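Local coordinates for protein Cfl (Pectobacterium brasiliense, PDB 7A9J) that probably activates carboxylic acids with ATP, as an adenylate-forming ligase used in amide synthesis, and here binds an indanone-like carboxylic acid in its pocket, at residues A[210-215]-A[362-367]; A[331-336]-A[340-345]. The protein carries 1 engineered substitution. All blocks are in the same frame, centred on the assembly; numbering follows the deposited sequence.

Contact 1 of 2, residues A[210-215]-A[362-367]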
ATOM      1  N   VAL A 210       3.452 -11.095   7.955  1.00 25.38           N
ATOM      2  CA  VAL A 210       2.936 -10.377   9.111  1.00 25.49           C
ATOM      3  C   VAL A 210       4.081  -9.967  10.029  1.00 23.83           C
ATOM      4  O   VAL A 210       4.077  -8.857  10.601  1.00 25.29           O
ATOM      5  CB  VAL A 210       1.905 -11.265   9.862  1.00 24.14           C
ATOM      6  CG1 VAL A 210       1.580 -10.630  11.197  1.00 27.47           C
ATOM      7  CG2 VAL A 210       0.601 -11.335   8.977  1.00 27.37           C
ATOM      8  N   ASN A 211       5.070 -10.857  10.190  1.00 24.56           N
ATOM      9  CA  ASN A 211       6.237 -10.543  11.023  1.00 27.87           C
ATOM     10  C   ASN A 211       7.023  -9.339  10.461  1.00 26.94           C
ATOM     11  O   ASN A 211       7.463  -8.478  11.249  1.00 26.80           O
ATOM     12  CB  ASN A 211       7.173 -11.745  11.136  1.00 29.27           C
ATOM     13  CG  ASN A 211       6.637 -12.826  12.088  1.00 31.15           C
ATOM     14  OD1 ASN A 211       5.711 -12.591  12.851  1.00 34.16           O
ATOM     15  ND2 ASN A 211       7.229 -14.012  12.025  1.00 39.46           N
ATOM     16  N   LEU A 212       7.136  -9.232   9.136  1.00 28.19           N
ATOM     17  CA  LEU A 212       7.712  -8.014   8.544  1.00 27.38           C
ATOM     18  C   LEU A 212       6.835  -6.816   8.886  1.00 27.93           C
ATOM     19  O   LEU A 212       7.329  -5.754   9.292  1.00 27.00           O
ATOM     20  CB  LEU A 212       7.820  -8.119   7.022  1.00 25.88           C
ATOM     21  CG  LEU A 212       8.905  -9.101   6.557  1.00 29.08           C
ATOM     22  CD1 LEU A 212       8.664  -9.485   5.103  1.00 32.39           C
ATOM     23  CD2 LEU A 212      10.328  -8.420   6.725  1.00 29.85           C
ATOM     24  N   THR A 213       5.522  -6.969   8.720  1.00 25.19           N
ATOM     25  CA  THR A 213       4.637  -5.825   8.905  1.00 25.08           C
ATOM     26  C   THR A 213       4.626  -5.354  10.361  1.00 22.42           C
ATOM     27  O   THR A 213       4.522  -4.151  10.618  1.00 24.42           O
ATOM     28  CB  THR A 213       3.204  -6.218   8.450  1.00 26.30           C
ATOM     29  OG1 THR A 213       3.329  -6.722   7.088  1.00 26.30           O
ATOM     30  CG2 THR A 213       2.313  -4.984   8.464  1.00 24.74           C
ATOM     31  N   LYS A 214       4.660  -6.295  11.309  1.00 25.15           N
ATOM     32  CA  LYS A 214       4.666  -5.934  12.734  1.00 26.78           C
ATOM     33  C   LYS A 214       5.741  -4.914  13.063  1.00 28.99           C
ATOM     34  O   LYS A 214       5.469  -3.981  13.828  1.00 27.05           O
ATOM     35  CB  LYS A 214       4.892  -7.161  13.628  1.00 27.10           C
ATOM     36  CG  LYS A 214       3.605  -7.961  13.798  1.00 28.74           C
ATOM     37  CD  LYS A 214       3.923  -9.334  14.498  1.00 40.59           C
ATOM     38  CE  LYS A 214       4.605  -9.253  15.821  1.00 59.15           C
ATOM     39  NZ  LYS A 214       4.594 -10.664  16.430  1.00 53.74           N
ATOM     40  N   VAL A 215       6.944  -5.051  12.452  1.00 25.47           N
ATOM     41  CA  VAL A 215       8.089  -4.130  12.688  1.00 26.63           C
ATOM     42  C   VAL A 215       7.772  -2.707  12.232  1.00 26.17           C
ATOM     43  O   VAL A 215       8.427  -1.759  12.670  1.00 29.49           O
ATOM     44  CB  VAL A 215       9.394  -4.671  11.952  1.00 27.21           C
ATOM     45  CG1 VAL A 215      10.626  -3.751  12.189  1.00 35.96           C
ATOM     46  CG2 VAL A 215       9.675  -6.060  12.469  1.00 39.10           C
ATOM     47  N   PRO A 362      14.030  -6.876   9.109  1.00 29.84           N
ATOM     48  CA  PRO A 362      14.782  -8.078   9.526  1.00 33.28           C
ATOM     49  C   PRO A 362      14.614  -9.237   8.554  1.00 28.38           C
ATOM     50  O   PRO A 362      13.520  -9.504   8.055  1.00 33.80           O
ATOM     51  CB  PRO A 362      14.216  -8.403  10.919  1.00 32.72           C
ATOM     52  CG  PRO A 362      13.693  -7.080  11.429  1.00 32.86           C
ATOM     53  CD  PRO A 362      13.137  -6.380  10.189  1.00 30.37           C
ATOM     54  N   GLY A 363      15.759  -9.857   8.216  1.00 31.27           N
ATOM     55  CA  GLY A 363      15.802 -10.963   7.282  1.00 37.62           C
ATOM     56  C   GLY A 363      15.802 -10.561   5.822  1.00 33.20           C
ATOM     57  O   GLY A 363      15.986 -11.424   4.959  1.00 34.69           O
ATOM     58  N   VAL A 364      15.520  -9.302   5.510  1.00 29.80           N
ATOM     59  CA  VAL A 364      15.510  -8.860   4.123  1.00 30.02           C
ATOM     60  C   VAL A 364      16.956  -8.737   3.634  1.00 32.06           C
ATOM     61  O   VAL A 364      17.829  -8.194   4.336  1.00 32.43           O
ATOM     62  CB  VAL A 364      14.746  -7.523   3.996  1.00 30.16           C
ATOM     63  CG1 VAL A 364      14.838  -6.932   2.576  1.00 28.91           C
ATOM     64  CG2 VAL A 364      13.257  -7.727   4.356  1.00 28.41           C
ATOM     65  N   GLU A 365      17.234  -9.316   2.465  1.00 31.27           N
ATOM     66  CA  GLU A 365      18.551  -9.215   1.844  1.00 34.19           C
ATOM     67  C   GLU A 365      18.471  -8.283   0.658  1.00 34.40           C
ATOM     68  O   GLU A 365      17.509  -8.347  -0.107  1.00 35.30           O
ATOM     69  CB  GLU A 365      19.037 -10.585   1.357  1.00 36.47           C
ATOM     70  CG  GLU A 365      18.881 -11.726   2.388  1.00 44.93           C
ATOM     71  CD  GLU A 365      19.004 -13.071   1.695  1.00 45.24           C
ATOM     72  OE1 GLU A 365      20.156 -13.426   1.329  1.00 64.61           O
ATOM     73  OE2 GLU A 365      17.968 -13.723   1.446  1.00 57.39           O
ATOM     74  N   ILE A 366      19.491  -7.442   0.471  1.00 35.99           N
ATOM     75  CA  ILE A 366      19.451  -6.582  -0.705  1.00 35.62           C
ATOM     76  C   ILE A 366      20.752  -6.743  -1.443  1.00 40.66           C
ATOM     77  O   ILE A 366      21.775  -7.123  -0.859  1.00 39.85           O
ATOM     78  CB  ILE A 366      19.197  -5.087  -0.386  1.00 36.21           C
ATOM     79  CG1 ILE A 366      20.333  -4.492   0.423  1.00 39.21           C
ATOM     80  CG2 ILE A 366      17.812  -4.865   0.339  1.00 34.81           C
ATOM     81  CD1 ILE A 366      20.538  -3.091   0.060  1.00 51.50           C
ATOM     82  N   LYS A 367      20.693  -6.498  -2.751  1.00 36.78           N
ATOM     83  CA  LYS A 367      21.879  -6.388  -3.563  1.00 40.38           C
ATOM     84  C   LYS A 367      21.706  -5.162  -4.442  1.00 39.34           C
ATOM     85  O   LYS A 367      20.605  -4.877  -4.929  1.00 42.19           O
ATOM     86  CB  LYS A 367      22.113  -7.667  -4.399  1.00 45.06           C
ATOM     87  CG  LYS A 367      23.020  -7.504  -5.599  1.00 58.94           C
ATOM     88  CD  LYS A 367      23.464  -8.865  -6.141  1.00 65.05           C
ATOM     89  CE  LYS A 367      22.280  -9.835  -6.226  1.00 63.45           C
ATOM     90  NZ  LYS A 367      22.688 -11.108  -6.899  1.00 72.13           N
TER
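Leu212 of helix 203-214 and Val215 near its C-terminal end meet Pro362 and Val364 across a small interface of mostly apolar side chains that no hydrogen bond crosses. Pro362 loses the most area. Its ring carbon CD and the branches of Val215 reach toward each other tip to tip, the nearest pair being Val215 CG1 and Pro362 CD at 4.1 Å; both valine methyls lie about equally far from that carbon. Leu212 works differently. With CG beside the backbone N (chi1 -71°) its chain leans across to the other segment, and CD2 ends 3.6 Å from the backbone O of Pro362. The same methyl lies 3.8 Å from Val364 CG2, the two side chains crossing at about a right angle. A leucine suits this place because one branched end can touch both a loop carbonyl and a valine, whereas the short Val215 and the compact Pro362 suit the more solvent-accessible part of the contact, Pro362 being exposed and Val215 partly so. Gly363, between Pro362 and Val364, takes a positive phi of 82°, a turn glycine adopts easily, and the CB of Val364 points toward the helix segment. Leu361 touches both Leu212 and Val215, and Val364 also packs on Ile380 of strand 376-381. This is helix-end packing against the loop leading into strand 365-368, within the AMP-binding region of an adenylate-forming enzyme.

Contact 2 of 2, residues A[331-336]-A[340-345]. With R4Z (6-ethyl-1-oxidanylidene-indene-4-carboxylic acid), chain B.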
ATOM      1  N   GLN A 331       6.487   8.437   8.109  1.00 26.76           N
ATOM      2  CA  GLN A 331       7.257   7.227   7.915  1.00 25.32           C
ATOM      3  C   GLN A 331       6.883   6.690   6.548  1.00 22.33           C
ATOM      4  O   GLN A 331       5.847   7.052   6.001  1.00 27.18           O
ATOM      5  CB  GLN A 331       6.946   6.194   9.022  1.00 26.15           C
ATOM      6  CG  GLN A 331       7.194   6.826  10.394  1.00 26.31           C
ATOM      7  CD  GLN A 331       7.127   5.799  11.539  1.00 29.90           C
ATOM      8  OE1 GLN A 331       6.808   4.647  11.308  1.00 29.91           O
ATOM      9  NE2 GLN A 331       7.524   6.211  12.717  1.00 31.51           N
ATOM     10  N   SER A 332       7.657   5.741   6.061  1.00 26.61           N
ATOM     11  CA  SER A 332       7.221   5.100   4.832  1.00 28.81           C
ATOM     12  C   SER A 332       7.524   3.618   4.878  1.00 23.09           C
ATOM     13  O   SER A 332       8.398   3.150   5.592  1.00 28.68           O
ATOM     14  CB  SER A 332       7.887   5.742   3.551  1.00 31.99           C
ATOM     15  OG  SER A 332       9.308   5.671   3.642  1.00 32.51           O
ATOM     16  N   SER A 333       6.779   2.895   4.040  1.00 26.76           N
ATOM     17  CA  SER A 333       6.947   1.468   3.909  1.00 24.02           C
ATOM     18  C   SER A 333       7.035   1.165   2.425  1.00 24.76           C
ATOM     19  O   SER A 333       6.370   1.801   1.613  1.00 28.53           O
ATOM     20  CB  SER A 333       5.728   0.740   4.609  1.00 22.85           C
ATOM     21  OG  SER A 333       5.925  -0.667   4.555  1.00 30.42           O
ATOM     22  N   TYR A 334       7.919   0.268   2.072  1.00 27.47           N
ATOM     23  CA  TYR A 334       8.177  -0.030   0.679  1.00 27.20           C
ATOM     24  C   TYR A 334       8.058  -1.532   0.541  1.00 25.70           C
ATOM     25  O   TYR A 334       8.759  -2.264   1.228  1.00 28.53           O
ATOM     26  CB  TYR A 334       9.573   0.451   0.313  1.00 26.05           C
ATOM     27  CG  TYR A 334      10.127   0.110  -1.063  1.00 30.49           C
ATOM     28  CD1 TYR A 334      10.635  -1.159  -1.350  1.00 31.34           C
ATOM     29  CD2 TYR A 334      10.234   1.094  -2.042  1.00 32.28           C
ATOM     30  CE1 TYR A 334      11.243  -1.426  -2.608  1.00 33.43           C
ATOM     31  CE2 TYR A 334      10.783   0.810  -3.299  1.00 31.12           C
ATOM     32  CZ  TYR A 334      11.309  -0.443  -3.561  1.00 34.38           C
ATOM     33  OH  TYR A 334      11.904  -0.705  -4.821  1.00 36.35           O
ATOM     34  N   GLY A 335       7.195  -1.989  -0.343  1.00 27.87           N
ATOM     35  CA  GLY A 335       7.030  -3.430  -0.444  1.00 32.27           C
ATOM     36  C   GLY A 335       6.074  -3.744  -1.565  1.00 31.38           C
ATOM     37  O   GLY A 335       5.488  -2.847  -2.194  1.00 30.59           O
ATOM     38  N   GLN A 336       5.938  -5.043  -1.824  1.00 30.10           N
ATOM     39  CA  GLN A 336       5.014  -5.449  -2.877  1.00 31.52           C
ATOM     40  C   GLN A 336       4.631  -6.908  -2.649  1.00 30.64           C
ATOM     41  O   GLN A 336       5.317  -7.663  -1.948  1.00 33.78           O
ATOM     42  CB  GLN A 336       5.623  -5.270  -4.272  1.00 35.30           C
ATOM     43  CG  GLN A 336       6.857  -6.097  -4.497  1.00 39.56           C
ATOM     44  CD  GLN A 336       7.546  -5.724  -5.831  1.00 43.88           C
ATOM     45  OE1 GLN A 336       8.442  -4.882  -5.858  1.00 50.29           O
ATOM     46  NE2 GLN A 336       7.092  -6.311  -6.932  1.00 45.89           N
ATOM     47  N   GLY A 340       6.067 -10.757  -0.631  1.00 31.38           N
ATOM     48  CA  GLY A 340       5.373 -11.224   0.580  1.00 33.85           C
ATOM     49  C   GLY A 340       4.780 -10.103   1.409  1.00 39.32           C
ATOM     50  O   GLY A 340       3.566 -10.067   1.663  1.00 34.27           O
ATOM     51  N   GLY A 341       5.603  -9.148   1.774  1.00 32.98           N
ATOM     52  CA  GLY A 341       5.178  -8.028   2.559  1.00 31.08           C
ATOM     53  C   GLY A 341       6.057  -6.794   2.385  1.00 32.49           C
ATOM     54  O   GLY A 341       6.815  -6.685   1.453  1.00 31.39           O
ATOM     55  N   PRO A 342       5.897  -5.839   3.276  1.00 27.15           N
ATOM     56  CA  PRO A 342       6.864  -4.733   3.399  1.00 26.98           C
ATOM     57  C   PRO A 342       8.280  -5.293   3.545  1.00 27.60           C
ATOM     58  O   PRO A 342       8.540  -6.227   4.328  1.00 29.02           O
ATOM     59  CB  PRO A 342       6.449  -4.030   4.708  1.00 26.07           C
ATOM     60  CG  PRO A 342       5.010  -4.553   4.948  1.00 29.48           C
ATOM     61  CD  PRO A 342       5.083  -6.001   4.496  1.00 30.55           C
ATOM     62  N   VAL A 343       9.236  -4.650   2.862  1.00 26.39           N
ATOM     63  CA  VAL A 343      10.616  -5.099   3.033  1.00 28.95           C
ATOM     64  C   VAL A 343      11.569  -4.001   3.456  1.00 28.26           C
ATOM     65  O   VAL A 343      12.654  -4.303   3.937  1.00 27.67           O
ATOM     66  CB  VAL A 343      11.144  -5.755   1.732  1.00 28.37           C
ATOM     67  CG1 VAL A 343      10.365  -7.098   1.532  1.00 30.71           C
ATOM     68  CG2 VAL A 343      10.985  -4.825   0.504  1.00 27.41           C
ATOM     69  N   ILE A 344      11.253  -2.746   3.198  1.00 26.74           N
ATOM     70  CA  ILE A 344      12.128  -1.638   3.543  1.00 28.84           C
ATOM     71  C   ILE A 344      11.266  -0.598   4.247  1.00 27.42           C
ATOM     72  O   ILE A 344      10.156  -0.297   3.801  1.00 29.37           O
ATOM     73  CB  ILE A 344      12.828  -1.063   2.286  1.00 26.08           C
ATOM     74  CG1 ILE A 344      13.816  -2.084   1.748  1.00 28.50           C
ATOM     75  CG2 ILE A 344      13.572   0.222   2.668  1.00 29.26           C
ATOM     76  CD1 ILE A 344      14.286  -1.823   0.248  1.00 31.39           C
ATOM     77  N   TYR A 345      11.766  -0.086   5.351  1.00 24.86           N
ATOM     78  CA  TYR A 345      10.978   0.758   6.216  1.00 26.23           C
ATOM     79  C   TYR A 345      11.759   1.994   6.596  1.00 27.89           C
ATOM     80  O   TYR A 345      12.908   1.890   7.026  1.00 25.43           O
ATOM     81  CB  TYR A 345      10.601  -0.071   7.429  1.00 23.58           C
ATOM     82  CG  TYR A 345       9.994   0.665   8.601  1.00 27.04           C
ATOM     83  CD1 TYR A 345       8.940   1.539   8.434  1.00 27.67           C
ATOM     84  CD2 TYR A 345      10.491   0.445   9.885  1.00 28.56           C
ATOM     85  CE1 TYR A 345       8.361   2.221   9.535  1.00 31.39           C
ATOM     86  CE2 TYR A 345       9.948   1.120  10.998  1.00 26.36           C
ATOM     87  CZ  TYR A 345       8.875   2.004  10.806  1.00 30.06           C
ATOM     88  OH  TYR A 345       8.334   2.633  11.911  1.00 29.08           O
TER
HETATM   89  C13 R4Z B 601       2.719  -6.382  -0.036  1.00 34.62           C
HETATM   90  C15 R4Z B 601       3.531  -4.132   0.811  1.00 31.29           C
HETATM   91  C02 R4Z B 601       4.178  -1.749   1.621  1.00 31.18           C
HETATM   92  C03 R4Z B 601       3.852  -0.414   1.384  1.00 30.13           C
HETATM   93  C04 R4Z B 601       2.868  -0.450   0.213  1.00 32.58           C
HETATM   94  C05 R4Z B 601       3.501  -2.748   0.843  1.00 26.85           C
HETATM   95  C06 R4Z B 601       2.648  -2.036  -0.039  1.00 30.71           C
HETATM   96  C07 R4Z B 601       1.840  -2.763  -0.904  1.00 33.43           C
HETATM   97  C08 R4Z B 601       0.907  -2.014  -1.870  1.00 42.23           C
HETATM   98  C11 R4Z B 601       1.852  -4.157  -0.897  1.00 34.91           C
HETATM   99  C12 R4Z B 601       2.698  -4.868  -0.035  1.00 31.85           C
HETATM  100  C14 R4Z B 601       1.495  -6.949   0.739  1.00 31.87           C
HETATM  101  O01 R4Z B 601       5.000  -2.047   2.448  1.00 30.09           O
HETATM  102  O09 R4Z B 601      -0.007  -2.681  -2.425  1.00 53.64           O
HETATM  103  O10 R4Z B 601       1.038  -0.775  -2.130  1.00 41.12           O
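Ser333 OG and Pro342 CB touch each other, and both meet the ketone oxygen of the bound indene acid. With chi1 at -177°, Ser333 OG is placed to donate a hydrogen bond of 2.7 Å to O01 of the ligand, while Pro342 CB packs against that oxygen at 3.3 Å. Gly335 and Gly341 let the backbone itself approach the ligand: Gly335 C lies 3.5 Å from ring carbon C15, and Gly335, having no side chain, brings its CA close to Pro342 CA. Behind this wall the strands pair. Tyr334 N donates to Ile344 O (2.9 Å), and Tyr334 O is gripped twice, by Val343 N, nearly straight at 172°, and by Ile344 N. The Tyr334 and Ile344 side chains lie side by side, pointing the same way, with Tyr334 CD1 4.0 Å from Ile344 CD1, while Val343 CG2 sits at the ring edge; the Tyr334 hydroxyl bonds to Asp408. Farther along, Tyr345 OH donates to Gln331 OE1 (2.6 Å) from above the amide plane, and Asn218 also bonds this hydroxyl. Long side chains suit this end, where Gln331 must span to the tyrosine. Val343 and Ile344 together facing Tyr334 make a classic beta bulge in an antiparallel hairpin, whose glycine-rich turn side lines the ligand pocket beside the ketone, ring and ethyl group.

In the fold
Contact 2 is buried close to the centre of the molecule, whereas contact 1 is only partly buried and farther out. Their centres lie about 8 Å apart, and along the sequence the hairpin of contact 2 falls inside the loop that contact 1 closes. They also touch: Leu212 CD1 packs 3.4 Å from Pro342 O, and Val364 CG2 lies 3.5 Å from Val343 O, so both halves of contact 1 rest on the strand 342-346. The chemistry changes with depth. Contact 2 relies on backbone hydrogen bonds, a buried tyrosine–glutamine pair and direct ligand contacts; contact 1 rests on methyls, a proline ring and one loop carbonyl, and Leu212, its side chain about 8 Å from the ligand, backs Pro342 of the pocket.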